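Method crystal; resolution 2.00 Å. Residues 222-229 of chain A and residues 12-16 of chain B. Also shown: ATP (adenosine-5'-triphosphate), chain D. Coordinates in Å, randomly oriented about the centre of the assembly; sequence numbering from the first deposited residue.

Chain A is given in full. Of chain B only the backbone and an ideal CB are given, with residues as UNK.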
ATOM      1  N   THR A 222       6.249  11.292  13.811  1.00 49.12           N
ATOM      2  CA  THR A 222       5.883  11.850  12.523  1.00 49.05           C
ATOM      3  C   THR A 222       4.741  12.848  12.731  1.00 48.93           C
ATOM      4  O   THR A 222       4.954  13.855  13.379  1.00 47.78           O
ATOM      5  CB  THR A 222       5.572  10.739  11.459  1.00 49.19           C
ATOM      6  OG1 THR A 222       4.562   9.842  11.944  1.00 51.99           O
ATOM      7  CG2 THR A 222       6.810   9.949  11.150  1.00 48.94           C
ATOM      8  N   ARG A 223       3.543  12.591  12.200  1.00 49.91           N
ATOM      9  CA  ARG A 223       2.458  13.575  12.324  1.00 50.05           C
ATOM     10  C   ARG A 223       2.111  13.782  13.773  1.00 50.27           C
ATOM     11  O   ARG A 223       1.963  12.820  14.519  1.00 51.32           O
ATOM     12  CB  ARG A 223       1.210  13.159  11.554  1.00 50.14           C
ATOM     13  CG  ARG A 223       1.361  13.304  10.069  1.00 52.57           C
ATOM     14  CD  ARG A 223       0.846  12.021   9.415  1.00 58.19           C
ATOM     15  NE  ARG A 223      -0.552  12.159   9.158  1.00 56.49           N
ATOM     16  CZ  ARG A 223      -1.432  11.173   8.999  1.00 55.94           C
ATOM     17  NH1 ARG A 223      -1.106   9.892   9.103  1.00 53.70           N
ATOM     18  NH2 ARG A 223      -2.679  11.509   8.767  1.00 50.98           N
ATOM     19  N   GLY A 224       1.980  15.048  14.162  1.00 50.02           N
ATOM     20  CA  GLY A 224       1.759  15.400  15.556  1.00 48.33           C
ATOM     21  C   GLY A 224       3.037  15.554  16.366  1.00 48.52           C
ATOM     22  O   GLY A 224       3.002  16.101  17.461  1.00 47.88           O
ATOM     23  N   GLY A 225       4.160  15.051  15.841  1.00 47.38           N
ATOM     24  CA  GLY A 225       5.467  15.281  16.463  1.00 47.55           C
ATOM     25  C   GLY A 225       5.700  14.503  17.748  1.00 47.34           C
ATOM     26  O   GLY A 225       4.955  13.570  18.065  1.00 47.85           O
ATOM     27  N   LEU A 226       6.742  14.892  18.483  1.00 47.35           N
ATOM     28  CA  LEU A 226       7.106  14.247  19.738  1.00 47.58           C
ATOM     29  C   LEU A 226       5.932  14.229  20.718  1.00 47.84           C
ATOM     30  O   LEU A 226       5.645  13.201  21.345  1.00 47.48           O
ATOM     31  CB  LEU A 226       8.280  14.997  20.387  1.00 47.21           C
ATOM     32  CG  LEU A 226       8.752  14.507  21.767  1.00 48.57           C
ATOM     33  CD1 LEU A 226       9.331  13.098  21.696  1.00 49.31           C
ATOM     34  CD2 LEU A 226       9.764  15.475  22.421  1.00 48.20           C
ATOM     35  N   ALA A 227       5.262  15.371  20.842  1.00 47.80           N
ATOM     36  CA  ALA A 227       4.199  15.502  21.841  1.00 49.10           C
ATOM     37  C   ALA A 227       3.069  14.505  21.583  1.00 49.96           C
ATOM     38  O   ALA A 227       2.654  13.805  22.497  1.00 49.35           O
ATOM     39  CB  ALA A 227       3.693  16.923  21.909  1.00 49.22           C
ATOM     40  N   THR A 228       2.646  14.245  20.329  1.00 51.37           N
ATOM     41  CA  THR A 228       1.491  13.391  20.244  1.00 52.85           C
ATOM     42  C   THR A 228       1.935  11.890  20.141  1.00 53.26           C
ATOM     43  O   THR A 228       1.176  11.037  20.750  1.00 53.94           O
ATOM     44  CB  THR A 228       0.543  13.691  19.067  1.00 53.87           C
ATOM     45  OG1 THR A 228       0.005  15.012  19.209  1.00 55.97           O
ATOM     46  CG2 THR A 228      -0.596  12.684  19.033  1.00 52.63           C
ATOM     47  N   THR A 229       3.221  11.516  19.805  1.00 53.07           N
ATOM     48  CA  THR A 229       3.644  10.117  20.044  1.00 53.44           C
ATOM     49  C   THR A 229       3.846   9.783  21.518  1.00 52.09           C
ATOM     50  O   THR A 229       3.568   8.652  21.912  1.00 51.43           O
ATOM     51  CB  THR A 229       4.875   9.561  19.199  1.00 54.24           C
ATOM     52  OG1 THR A 229       6.013   9.394  20.048  1.00 60.67           O
ATOM     53  CG2 THR A 229       5.207  10.423  18.036  1.00 53.90           C
TER
ATOM     54  N   UNK B  12      -8.823  15.458  10.635  1.00 58.38           N
ATOM     55  CA  UNK B  12      -8.760  13.994  10.647  1.00 58.32           C
ATOM     56  C   UNK B  12      -7.481  13.444  10.025  1.00 58.33           C
ATOM     57  O   UNK B  12      -7.198  12.249  10.154  1.00 58.61           O
ATOM     58  CB  UNK B  12      -9.970  13.419   9.907  1.00 58.32           C
ATOM     59  N   UNK B  13      -6.710  14.310   9.367  1.00 58.10           N
ATOM     60  CA  UNK B  13      -5.427  13.917   8.778  1.00 58.27           C
ATOM     61  C   UNK B  13      -4.190  14.491   9.450  1.00 58.62           C
ATOM     62  O   UNK B  13      -3.061  14.282   8.974  1.00 57.92           O
ATOM     63  CB  UNK B  13      -5.409  14.328   7.304  1.00 58.27           C
ATOM     64  N   UNK B  14      -4.398  15.197  10.562  1.00 58.94           N
ATOM     65  CA  UNK B  14      -3.321  15.905  11.267  1.00 59.50           C
ATOM     66  C   UNK B  14      -2.519  14.995  12.196  1.00 60.23           C
ATOM     67  O   UNK B  14      -1.420  15.349  12.611  1.00 60.27           O
ATOM     68  CB  UNK B  14      -3.906  17.065  12.076  1.00 59.50           C
ATOM     69  N   UNK B  15      -3.084  13.835  12.526  1.00 61.09           N
ATOM     70  CA  UNK B  15      -2.432  12.875  13.406  1.00 61.50           C
ATOM     71  C   UNK B  15      -2.718  13.074  14.885  1.00 61.98           C
ATOM     72  O   UNK B  15      -2.092  12.423  15.723  1.00 62.95           O
ATOM     73  CB  UNK B  15      -0.920  12.933  13.182  1.00 61.50           C
ATOM     74  N   UNK B  16      -3.660  13.964  15.207  1.00 61.71           N
ATOM     75  CA  UNK B  16      -4.018  14.311  16.590  1.00 61.44           C
ATOM     76  C   UNK B  16      -5.191  13.524  17.154  1.00 61.14           C
ATOM     77  O   UNK B  16      -5.419  12.380  16.761  1.00 60.40           O
ATOM     78  CB  UNK B  16      -4.345  15.803  16.672  1.00 61.44           C
TER
HETATM   79  PG  ATP D 342       2.130   8.621  10.310  1.00 35.45           P
HETATM   80  O1G ATP D 342       1.145   8.095   9.250  1.00 33.38           O
HETATM   81  O2G ATP D 342       1.666   9.912  10.911  1.00 35.54           O
HETATM   82  O3G ATP D 342       3.585   8.640   9.864  1.00 34.28           O
HETATM   83  PB  ATP D 342       2.166   6.068  11.713  1.00 32.62           P
HETATM   84  O1B ATP D 342       2.073   5.541  10.267  1.00 33.27           O
HETATM   85  O2B ATP D 342       3.259   5.535  12.588  1.00 32.11           O
HETATM   86  O3B ATP D 342       2.129   7.667  11.612  1.00 30.93           O
HETATM   87  PA  ATP D 342      -0.673   6.130  11.941  1.00 33.57           P
HETATM   88  O1A ATP D 342      -1.026   7.411  12.692  1.00 33.86           O
HETATM   89  O2A ATP D 342      -0.779   6.284  10.450  1.00 31.81           O
HETATM   90  O3A ATP D 342       0.803   5.631  12.448  1.00 32.57           O
HETATM   91  O5' ATP D 342      -1.502   4.899  12.458  1.00 32.87           O
HETATM   92  C5' ATP D 342      -1.831   4.723  13.843  1.00 34.10           C
HETATM   93  C4' ATP D 342      -2.476   3.359  13.973  1.00 31.58           C
HETATM   94  O4' ATP D 342      -3.748   3.436  13.299  1.00 34.10           O
HETATM   95  C3' ATP D 342      -1.681   2.264  13.283  1.00 31.27           C
HETATM   96  O3' ATP D 342      -1.777   1.069  14.083  1.00 30.21           O
HETATM   97  C2' ATP D 342      -2.401   2.034  11.950  1.00 31.66           C
HETATM   98  O2' ATP D 342      -2.297   0.663  11.563  1.00 30.01           O
HETATM   99  C1' ATP D 342      -3.856   2.424  12.277  1.00 29.40           C
HETATM  100  N9  ATP D 342      -4.585   3.018  11.124  1.00 27.43           N
HETATM  101  C8  ATP D 342      -4.453   4.255  10.623  1.00 26.17           C
HETATM  102  N7  ATP D 342      -5.301   4.438   9.584  1.00 26.25           N
HETATM  103  C5  ATP D 342      -5.945   3.269   9.415  1.00 26.40           C
HETATM  104  C6  ATP D 342      -6.978   2.752   8.485  1.00 27.01           C
HETATM  105  N6  ATP D 342      -7.448   3.552   7.503  1.00 28.10           N
HETATM  106  N1  ATP D 342      -7.391   1.501   8.654  1.00 26.47           N
HETATM  107  C2  ATP D 342      -6.932   0.673   9.613  1.00 27.22           C
HETATM  108  N3  ATP D 342      -5.998   1.094  10.499  1.00 26.52           N
HETATM  109  C4  ATP D 342      -5.496   2.354  10.431  1.00 24.24           C

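Position 12 lies outside the contact. Its CA-to-CB bond points away from chain A, and an ideal CB there finds nothing of that stretch within 5.5 Å. Chain A offers neither pocket nor partner, so almost any residue would suit, including a large one. The deposited residue is Tyr B12, with chi1 near -73° (m); its side chain stays out of reach of the stretch.

At position 13 the important group is the backbone carbonyl, which meets the guanidinium of Arg A223 near the plane of the group. NH2 of Arg A223 donates to O of position 13 at 2.8 Å, with an almost straight N-H...O angle of 164°, and NE of Arg A223 donates to the same O at 3.3 Å with a more bent angle of 140°. Any residue supplies this carbonyl. Phi/psi of -111/5 does not demand glycine. The CA-to-CB bond points sideways, and an ideal CB would stand 4.2 Å from NH2 of Arg A223, which leaves room for several small or polar side chains. The residue is Gly B13, one choice among them, acting through its carbonyl. The arginine it holds also reaches the nucleotide: NH1 of Arg A223 donates to O1G of ATP at 2.9 Å, so one guanidinium links the chain B backbone to the gamma phosphate.

At position 14 the CA-to-CB bond points away, while the carbonyl faces chain A, its O packing 3.6 Å from CB of Arg A223. Many side chains would fit; a short polar one could also serve the local backbone. Ser B14 does so: with chi1 at 77° (p), its OG accepts a weak hydrogen bond from the backbone N of position 16 at 3.4 Å.

Position 15 is the most restrictive. Its CA is 5.1 Å from CA of Arg A223, and the CA-to-CB bond points toward chain A. An ideal CB would lie 2.7 Å from CB of Arg A223, a clash. Phi/psi of 89/9 would also jam it against the preceding carbonyl O. Both constraints call for glycine, and Gly B15 is found. Without a side chain, its CA can approach CB of Arg A223 to 4.1 Å, while its O packs 3.6 Å from CG2 of Thr A228.

Position 16 precedes a helix at the N-cap, where serine, threonine, aspartate, asparagine or glycine is common. Its CA-to-CB bond points sideways, with an ideal CB 5.1 Å from OG1 of Thr A228, so chain A imposes little. The residue is Gly B16, which contributes no capping side chain.

Chain B (12-16) YGSGG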
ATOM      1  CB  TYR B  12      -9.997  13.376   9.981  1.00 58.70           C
ATOM      2  CG  TYR B  12     -11.256  13.485  10.824  1.00 58.89           C
ATOM      3  CD1 TYR B  12     -12.366  14.198  10.367  1.00 59.07           C
ATOM      4  CD2 TYR B  12     -11.336  12.876  12.080  1.00 59.17           C
ATOM      5  CE1 TYR B  12     -13.531  14.306  11.137  1.00 58.42           C
ATOM      6  CE2 TYR B  12     -12.503  12.987  12.867  1.00 59.10           C
ATOM      7  CZ  TYR B  12     -13.586  13.694  12.381  1.00 59.44           C
ATOM      8  OH  TYR B  12     -14.727  13.803  13.153  1.00 60.66           O
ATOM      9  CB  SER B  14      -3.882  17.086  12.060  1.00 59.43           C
ATOM     10  OG  SER B  14      -4.508  16.628  13.244  1.00 59.68           O
TER
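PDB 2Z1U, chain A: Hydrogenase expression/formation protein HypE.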